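Local coordinates for uncharacterized protein YhfS (Escherichia coli, PDB 4J8L) that is of unknown function but carries pyridoxal 5'-phosphate covalently bound to a lysine, and may act as a cysteine synthase-like enzyme, at residues 39-49 / 217-228; 183-192 / 204-213. One frame throughout, in Å; residues are numbered along the deposited sequence.

In the fold
Both interactions lie in the large pyridoxal-phosphate-binding domain, which has the fold of the class I and II aminotransferases. Their centres are about 20 Å apart. In sequence, both segments of interaction 2 fall between 39-49 and 217-228, the two segments of interaction 1. Interaction 2 pairs strands 189-193 and 203-208, neighbours in the seven-stranded mixed sheet, and the hairpin they form contains Lys196, the residue that carries the cofactor. Strand 203-208 then runs into helix 210-219. Interaction 1 takes over at the end of that helix, where 217-228 meets the loop 39-49 that leads into helix 50-62. Helix 210-219 thus connects a buried sheet contact with a partly buried contact between a loop and the helix end with its following loop.

Interaction 1. Residues 39-49 / 217-228; sequences DLGLTPGLNQP and RATLYSGGSQIQ
The guanidinium of Arg217 has the side-chain amide of Gln48 stacked on one face, the two planes 9° apart and Gln48 NE2 3.6 Å from Arg217 NH1. Its edge faces Leu46 O and Asn47 O, both reached by weak hydrogen bonds from NH2, and NH1 bonds Gln226 OE1 in plane. This joins the loop 39-49 of the aminotransferase-type domain, which leads into helix 50-62, to the last turn of helix 210-219 and the loop that follows it. Gln48 NE2 is hydrogen-bonded to Glu56 OE1 of helix 50-62. With OE1 taken by Arg217 NH1, the Gln226 amide is held at both ends: its NE2 donates to Leu220 O at 2.8 Å and to Ser222 O. Gln226 CG packs against Leu42 CD2 at 3.5 Å. A leucine in place of Gln226 would probably leave Arg217 NH1 without its in-plane acceptor and the carbonyls of Leu220 and Ser222 without this donor. Asn47 CG lies opposite the backbone N (chi1 -156°), which brings ND2 to a hydrogen bond with Tyr221 O, 3.3 Å long. That oxygen lies in the Asn47 amide plane, but ND2 sits above the carbonyl plane of Tyr221. At the other end, Gly41 N donates a hydrogen bond to a lone pair of Gln228 OE1 at 2.9 Å.

Interaction 2. Residues 183-192 / 204-213; sequences CECGANVSTF and GAVVGDADVI
Backbone hydrogen bonds come in two pairs, Ser190 with Val207 and Phe192 with Ala205. The shortest is Ser190 N to Val207 O at 2.7 Å. A fifth, Asp209 N to Asn188 O, continues the ladder beyond Gly208 and is nearly straight at 170°. Between them, CA-H...O contacts run from Val189 to Val207 O and from Thr191 to Ala205 O. Strands 189-193 and 203-208 form an antiparallel beta hairpin within the large mixed sheet, flanked by strands 67-72 and 167-170. Among the polar side chains, Asn188 ND2 bonds Asp209 OD2 at 3.0 Å, with amide and carboxylate planes nearly perpendicular, while Asn188 OD1 accepts from Ala167 N. Ser190 OG takes the N-H of Cys183 at 2.8 Å and also bonds Asp171. Among the apolar contacts, Phe192 CG stands between its backbone N and carbonyl carbon (chi1 52°), which folds the ring back over the neighbouring strand. Ala205 CB makes a CH-pi contact with one ring face, 3.9 Å from the centroid, and Val207 CG2 approaches Phe192 CE1 obliquely. Val207 CG1 touches Cys183 SG. Val189 CG1 meets CG1 of Val212, in the first turn of helix 210-219, tip to tip at 3.6 Å.

Interaction 1. Residues 39-49 / 217-228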
loop_
_atom_site.group_PDB
_atom_site.type_symbol
_atom_site.label_atom_id
_atom_site.label_comp_id
_atom_site.label_asym_id
_atom_site.label_seq_id
_atom_site.Cartn_x
_atom_site.Cartn_y
_atom_site.Cartn_z
ATOM N N ASP A 39 19.882 15.940 -9.683
ATOM C CA ASP A 39 20.854 16.722 -8.917
ATOM C C ASP A 39 20.878 16.325 -7.442
ATOM O O ASP A 39 20.100 15.482 -7.009
ATOM C CB ASP A 39 20.641 18.239 -9.082
ATOM C CG ASP A 39 19.321 18.724 -8.512
ATOM O OD1 ASP A 39 18.291 18.059 -8.738
ATOM O OD2 ASP A 39 19.303 19.793 -7.856
ATOM N N LEU A 40 21.792 16.930 -6.695
ATOM C CA LEU A 40 22.099 16.512 -5.337
ATOM C C LEU A 40 22.009 17.661 -4.348
ATOM O O LEU A 40 22.329 18.797 -4.671
ATOM C CB LEU A 40 23.525 15.972 -5.285
ATOM C CG LEU A 40 23.816 14.699 -6.078
ATOM C CD1 LEU A 40 25.314 14.525 -6.279
ATOM C CD2 LEU A 40 23.240 13.489 -5.337
ATOM N N GLY A 41 21.596 17.361 -3.124
ATOM C CA GLY A 41 21.868 18.266 -2.025
ATOM C C GLY A 41 20.907 19.405 -1.742
ATOM O O GLY A 41 19.784 19.462 -2.255
ATOM N N LEU A 42 21.375 20.318 -0.904
ATOM C CA LEU A 42 20.521 21.345 -0.306
ATOM C C LEU A 42 20.561 22.610 -1.154
ATOM O O LEU A 42 21.225 23.576 -0.801
ATOM C CB LEU A 42 21.011 21.640 1.110
ATOM C CG LEU A 42 21.071 20.438 2.056
ATOM C CD1 LEU A 42 21.434 20.867 3.466
ATOM C CD2 LEU A 42 19.745 19.706 2.047
ATOM N N THR A 43 19.870 22.581 -2.291
ATOM C CA THR A 43 19.940 23.697 -3.230
ATOM C C THR A 43 19.225 24.926 -2.659
ATOM O O THR A 43 18.198 24.806 -1.980
ATOM C CB THR A 43 19.390 23.310 -4.626
ATOM O OG1 THR A 43 17.960 23.214 -4.602
ATOM C CG2 THR A 43 19.978 21.977 -5.080
ATOM N N PRO A 44 19.776 26.111 -2.918
ATOM C CA PRO A 44 19.261 27.334 -2.287
ATOM C C PRO A 44 17.786 27.610 -2.575
ATOM O O PRO A 44 17.332 27.513 -3.721
ATOM C CB PRO A 44 20.150 28.438 -2.867
ATOM C CG PRO A 44 20.843 27.836 -4.026
ATOM C CD PRO A 44 20.940 26.372 -3.777
ATOM N N GLY A 45 17.050 27.934 -1.514
ATOM C CA GLY A 45 15.641 28.255 -1.630
ATOM C C GLY A 45 14.742 27.036 -1.527
ATOM O O GLY A 45 13.552 27.168 -1.221
ATOM N N LEU A 46 15.311 25.856 -1.778
ATOM C CA LEU A 46 14.543 24.604 -1.742
ATOM C C LEU A 46 14.913 23.676 -0.584
ATOM O O LEU A 46 14.064 22.923 -0.107
ATOM C CB LEU A 46 14.699 23.823 -3.048
ATOM C CG LEU A 46 14.230 24.483 -4.345
ATOM C CD1 LEU A 46 14.431 23.515 -5.520
ATOM C CD2 LEU A 46 12.784 24.900 -4.223
ATOM N N ASN A 47 16.177 23.721 -0.164
ATOM C CA ASN A 47 16.737 22.782 0.805
ATOM C C ASN A 47 16.508 21.338 0.379
ATOM O O ASN A 47 16.228 20.472 1.215
ATOM C CB ASN A 47 16.159 23.003 2.202
ATOM C CG ASN A 47 17.085 22.500 3.305
ATOM O OD1 ASN A 47 18.298 22.716 3.263
ATOM N ND2 ASN A 47 16.508 21.853 4.310
ATOM N N GLN A 48 16.607 21.093 -0.925
ATOM C CA GLN A 48 16.476 19.754 -1.498
ATOM C C GLN A 48 16.892 19.883 -2.959
ATOM O O GLN A 48 17.050 20.986 -3.458
ATOM C CB GLN A 48 15.024 19.254 -1.421
ATOM C CG GLN A 48 14.061 20.147 -2.182
ATOM C CD GLN A 48 12.626 19.636 -2.241
ATOM O OE1 GLN A 48 11.703 20.409 -2.521
ATOM N NE2 GLN A 48 12.427 18.341 -1.986
ATOM N N PRO A 49 17.081 18.759 -3.647
ATOM C CA PRO A 49 17.412 18.847 -5.077
ATOM C C PRO A 49 16.301 19.455 -5.907
ATOM O O PRO A 49 15.113 19.280 -5.604
ATOM C CB PRO A 49 17.624 17.372 -5.465
ATOM C CG PRO A 49 18.143 16.752 -4.209
ATOM C CD PRO A 49 17.334 17.406 -3.110
ATOM N N ARG A 217 7.794 19.546 5.201
ATOM C CA ARG A 217 9.039 20.045 4.616
ATOM C C ARG A 217 9.850 20.891 5.604
ATOM O O ARG A 217 11.085 20.842 5.605
ATOM C CB ARG A 217 8.772 20.815 3.317
ATOM C CG ARG A 217 8.405 19.915 2.135
ATOM C CD ARG A 217 9.619 19.100 1.629
ATOM N NE ARG A 217 10.781 19.964 1.440
ATOM C CZ ARG A 217 12.045 19.554 1.469
ATOM N NH1 ARG A 217 12.333 18.271 1.649
ATOM N NH2 ARG A 217 13.025 20.437 1.312
ATOM N N ALA A 218 9.157 21.628 6.468
ATOM C CA ALA A 218 9.826 22.483 7.447
ATOM C C ALA A 218 10.668 21.698 8.457
ATOM O O ALA A 218 11.589 22.259 9.051
ATOM C CB ALA A 218 8.809 23.390 8.168
ATOM N N THR A 219 10.357 20.411 8.645
ATOM C CA THR A 219 11.091 19.574 9.597
ATOM C C THR A 219 12.291 18.898 8.961
ATOM O O THR A 219 13.126 18.322 9.657
ATOM C CB THR A 219 10.205 18.455 10.207
ATOM O OG1 THR A 219 9.881 17.491 9.197
ATOM C CG2 THR A 219 8.938 19.050 10.787
ATOM N N LEU A 220 12.372 18.961 7.635
ATOM C CA LEU A 220 13.413 18.238 6.898
ATOM C C LEU A 220 14.655 19.120 6.725
ATOM O O LEU A 220 15.016 19.506 5.619
ATOM C CB LEU A 220 12.873 17.765 5.547
ATOM C CG LEU A 220 11.624 16.879 5.656
ATOM C CD1 LEU A 220 11.245 16.311 4.301
ATOM C CD2 LEU A 220 11.830 15.748 6.671
ATOM N N TYR A 221 15.292 19.446 7.846
ATOM C CA TYR A 221 16.409 20.388 7.856
ATOM C C TYR A 221 17.705 19.845 7.262
ATOM O O TYR A 221 18.450 20.582 6.620
ATOM C CB TYR A 221 16.715 20.834 9.288
ATOM C CG TYR A 221 15.628 21.644 9.966
ATOM C CD1 TYR A 221 15.483 23.006 9.704
ATOM C CD2 TYR A 221 14.768 21.059 10.893
ATOM C CE1 TYR A 221 14.500 23.758 10.336
ATOM C CE2 TYR A 221 13.779 21.802 11.524
ATOM C CZ TYR A 221 13.650 23.152 11.238
ATOM O OH TYR A 221 12.673 23.904 11.862
ATOM N N SER A 222 17.976 18.569 7.507
ATOM C CA SER A 222 19.314 18.011 7.327
ATOM C C SER A 222 19.584 17.507 5.915
ATOM O O SER A 222 18.664 17.286 5.136
ATOM C CB SER A 222 19.516 16.855 8.310
ATOM O OG SER A 222 18.699 15.753 7.948
ATOM N N GLY A 223 20.861 17.327 5.593
ATOM C CA GLY A 223 21.231 16.691 4.337
ATOM C C GLY A 223 20.660 15.284 4.208
ATOM O O GLY A 223 20.152 14.905 3.158
ATOM N N GLY A 224 20.727 14.501 5.279
ATOM C CA GLY A 224 20.246 13.134 5.228
ATOM C C GLY A 224 18.744 13.008 5.078
ATOM O O GLY A 224 18.248 11.974 4.626
ATOM N N SER A 225 18.022 14.061 5.465
ATOM C CA SER A 225 16.564 14.075 5.411
ATOM C C SER A 225 16.053 14.036 3.975
ATOM O O SER A 225 14.940 13.582 3.717
ATOM C CB SER A 225 16.008 15.330 6.101
ATOM O OG SER A 225 16.182 15.298 7.508
ATOM N N GLN A 226 16.872 14.525 3.049
ATOM C CA GLN A 226 16.449 14.727 1.665
ATOM C C GLN A 226 16.480 13.456 0.835
ATOM O O GLN A 226 17.272 12.550 1.076
ATOM C CB GLN A 226 17.319 15.772 0.955
ATOM C CG GLN A 226 17.511 17.065 1.735
ATOM C CD GLN A 226 16.215 17.641 2.288
ATOM O OE1 GLN A 226 15.172 17.615 1.627
ATOM N NE2 GLN A 226 16.278 18.163 3.509
ATOM N N ILE A 227 15.617 13.423 -0.168
ATOM C CA ILE A 227 15.658 12.380 -1.181
ATOM C C ILE A 227 16.429 12.948 -2.377
ATOM O O ILE A 227 16.104 14.028 -2.888
ATOM C CB ILE A 227 14.229 11.951 -1.558
ATOM C CG1 ILE A 227 13.500 11.393 -0.326
ATOM C CG2 ILE A 227 14.238 10.919 -2.683
ATOM C CD1 ILE A 227 14.309 10.336 0.466
ATOM N N GLN A 228 17.479 12.252 -2.813
ATOM C CA GLN A 228 18.318 12.813 -3.878
ATOM C C GLN A 228 17.631 12.729 -5.245
ATOM O O GLN A 228 16.708 11.932 -5.426
ATOM C CB GLN A 228 19.685 12.127 -3.914
ATOM C CG GLN A 228 20.463 12.253 -2.599
ATOM C CD GLN A 228 20.705 13.708 -2.184
ATOM O OE1 GLN A 228 20.786 14.597 -3.015
ATOM N NE2 GLN A 228 20.828 13.937 -0.880
HETATM O O HOH W 1 13.322 22.140 4.460
HETATM O O HOH W 2 14.058 15.975 -0.435
#

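Interaction 2. Residues 183-192 / 204-213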
loop_
_atom_site.group_PDB
_atom_site.type_symbol
_atom_site.label_atom_id
_atom_site.label_comp_id
_atom_site.label_asym_id
_atom_site.label_seq_id
_atom_site.Cartn_x
_atom_site.Cartn_y
_atom_site.Cartn_z
ATOM N N CYS A 183 -5.987 10.789 -0.839
ATOM C CA CYS A 183 -6.010 12.220 -1.155
ATOM C C CYS A 183 -6.866 12.545 -2.376
ATOM O O CYS A 183 -7.147 13.714 -2.641
ATOM C CB CYS A 183 -4.593 12.774 -1.346
ATOM S SG CYS A 183 -3.690 12.087 -2.745
ATOM N N GLU A 184 -7.269 11.521 -3.121
ATOM C CA GLU A 184 -8.116 11.720 -4.290
ATOM C C GLU A 184 -9.590 11.544 -3.959
ATOM O O GLU A 184 -10.455 11.804 -4.795
ATOM C CB GLU A 184 -7.731 10.757 -5.418
ATOM C CG GLU A 184 -6.287 10.889 -5.865
ATOM C CD GLU A 184 -5.923 9.911 -6.967
ATOM O OE1 GLU A 184 -5.971 8.683 -6.721
ATOM O OE2 GLU A 184 -5.592 10.374 -8.080
ATOM N N CYS A 185 -9.884 11.096 -2.742
ATOM C CA CYS A 185 -11.280 10.899 -2.362
ATOM C C CYS A 185 -11.610 11.369 -0.941
ATOM O O CYS A 185 -12.483 10.806 -0.270
ATOM C CB CYS A 185 -11.712 9.444 -2.585
ATOM S SG CYS A 185 -10.826 8.185 -1.618
ATOM N N GLY A 186 -10.921 12.411 -0.488
ATOM C CA GLY A 186 -11.318 13.070 0.742
ATOM C C GLY A 186 -10.291 13.255 1.845
ATOM O O GLY A 186 -10.509 14.050 2.758
ATOM N N ALA A 187 -9.182 12.530 1.780
ATOM C CA ALA A 187 -8.160 12.621 2.821
ATOM C C ALA A 187 -7.342 13.902 2.704
ATOM O O ALA A 187 -7.137 14.435 1.601
ATOM C CB ALA A 187 -7.228 11.402 2.777
ATOM N N ASN A 188 -6.862 14.393 3.837
ATOM C CA ASN A 188 -5.968 15.540 3.820
ATOM C C ASN A 188 -4.590 15.179 3.292
ATOM O O ASN A 188 -3.980 15.974 2.601
ATOM C CB ASN A 188 -5.892 16.197 5.189
ATOM C CG ASN A 188 -7.233 16.694 5.637
ATOM O OD1 ASN A 188 -7.963 15.990 6.330
ATOM N ND2 ASN A 188 -7.599 17.889 5.187
ATOM N N VAL A 189 -4.110 13.982 3.618
ATOM C CA VAL A 189 -2.902 13.450 2.984
ATOM C C VAL A 189 -2.986 11.945 2.818
ATOM O O VAL A 189 -3.541 11.244 3.680
ATOM C CB VAL A 189 -1.595 13.761 3.769
ATOM C CG1 VAL A 189 -1.163 15.220 3.591
ATOM C CG2 VAL A 189 -1.738 13.403 5.245
ATOM N N SER A 190 -2.446 11.479 1.694
ATOM C CA SER A 190 -2.155 10.068 1.450
ATOM C C SER A 190 -0.714 9.774 1.822
ATOM O O SER A 190 0.136 10.659 1.778
ATOM C CB SER A 190 -2.332 9.736 -0.033
ATOM O OG SER A 190 -3.667 9.391 -0.353
ATOM N N THR A 191 -0.427 8.523 2.176
ATOM C CA THR A 191 0.954 8.127 2.415
ATOM C C THR A 191 1.211 6.771 1.774
ATOM O O THR A 191 0.328 5.918 1.734
ATOM C CB THR A 191 1.280 8.002 3.918
ATOM O OG1 THR A 191 0.478 6.966 4.499
ATOM C CG2 THR A 191 1.053 9.299 4.657
ATOM N N PHE A 192 2.423 6.573 1.277
ATOM C CA PHE A 192 2.801 5.264 0.746
ATOM C C PHE A 192 4.295 5.077 0.586
ATOM O O PHE A 192 5.023 6.036 0.345
ATOM C CB PHE A 192 2.102 4.968 -0.593
ATOM C CG PHE A 192 2.246 6.047 -1.632
ATOM C CD1 PHE A 192 1.316 7.077 -1.710
ATOM C CD2 PHE A 192 3.277 6.001 -2.575
ATOM C CE1 PHE A 192 1.421 8.064 -2.682
ATOM C CE2 PHE A 192 3.392 6.992 -3.554
ATOM C CZ PHE A 192 2.463 8.021 -3.607
ATOM N N GLY A 204 9.607 7.093 0.826
ATOM C CA GLY A 204 8.163 7.134 0.966
ATOM C C GLY A 204 7.624 8.443 0.434
ATOM O O GLY A 204 8.385 9.368 0.172
ATOM N N ALA A 205 6.308 8.518 0.259
ATOM C CA ALA A 205 5.678 9.734 -0.249
ATOM C C ALA A 205 4.522 10.156 0.636
ATOM O O ALA A 205 3.739 9.320 1.073
ATOM C CB ALA A 205 5.187 9.509 -1.682
ATOM N N VAL A 206 4.419 11.459 0.897
ATOM C CA VAL A 206 3.211 12.018 1.497
ATOM C C VAL A 206 2.621 12.945 0.445
ATOM O O VAL A 206 3.323 13.791 -0.092
ATOM C CB VAL A 206 3.513 12.811 2.766
ATOM C CG1 VAL A 206 2.216 13.294 3.413
ATOM C CG2 VAL A 206 4.289 11.948 3.759
ATOM N N VAL A 207 1.339 12.776 0.131
ATOM C CA VAL A 207 0.732 13.525 -0.967
ATOM C C VAL A 207 -0.595 14.102 -0.487
ATOM O O VAL A 207 -1.440 13.371 0.020
ATOM C CB VAL A 207 0.470 12.606 -2.188
ATOM C CG1 VAL A 207 -0.083 13.421 -3.361
ATOM C CG2 VAL A 207 1.749 11.849 -2.612
ATOM N N GLY A 208 -0.784 15.408 -0.627
ATOM C CA GLY A 208 -2.046 16.000 -0.220
ATOM C C GLY A 208 -2.020 17.504 -0.060
ATOM O O GLY A 208 -1.399 18.208 -0.846
ATOM N N ASP A 209 -2.696 17.988 0.974
ATOM C CA ASP A 209 -2.874 19.424 1.186
ATOM C C ASP A 209 -1.561 20.147 1.478
ATOM O O ASP A 209 -0.720 19.655 2.238
ATOM C CB ASP A 209 -3.865 19.663 2.330
ATOM C CG ASP A 209 -5.271 19.196 1.997
ATOM O OD1 ASP A 209 -5.547 18.846 0.827
ATOM O OD2 ASP A 209 -6.116 19.197 2.914
ATOM N N ALA A 210 -1.405 21.327 0.882
ATOM C CA ALA A 210 -0.189 22.121 1.015
ATOM C C ALA A 210 0.159 22.492 2.459
ATOM O O ALA A 210 1.332 22.484 2.834
ATOM C CB ALA A 210 -0.286 23.387 0.152
ATOM N N ASP A 211 -0.841 22.830 3.271
ATOM C CA ASP A 211 -0.527 23.206 4.648
ATOM C C ASP A 211 0.138 22.038 5.393
ATOM O O ASP A 211 1.101 22.235 6.133
ATOM C CB ASP A 211 -1.728 23.809 5.400
ATOM C CG ASP A 211 -2.921 22.869 5.509
ATOM O OD1 ASP A 211 -2.924 21.775 4.921
ATOM O OD2 ASP A 211 -3.895 23.256 6.188
ATOM N N VAL A 212 -0.336 20.824 5.151
ATOM C CA VAL A 212 0.287 19.654 5.768
ATOM C C VAL A 212 1.687 19.376 5.206
ATOM O O VAL A 212 2.643 19.185 5.962
ATOM C CB VAL A 212 -0.573 18.394 5.597
ATOM C CG1 VAL A 212 0.119 17.197 6.249
ATOM C CG2 VAL A 212 -1.950 18.623 6.188
ATOM N N ILE A 213 1.804 19.348 3.881
ATOM C CA ILE A 213 3.087 19.093 3.233
ATOM C C ILE A 213 4.132 20.135 3.636
ATOM O O ILE A 213 5.291 19.793 3.877
ATOM C CB ILE A 213 2.941 19.063 1.702
ATOM C CG1 ILE A 213 1.969 17.952 1.290
ATOM C CG2 ILE A 213 4.306 18.859 1.016
ATOM C CD1 ILE A 213 2.360 16.571 1.797
#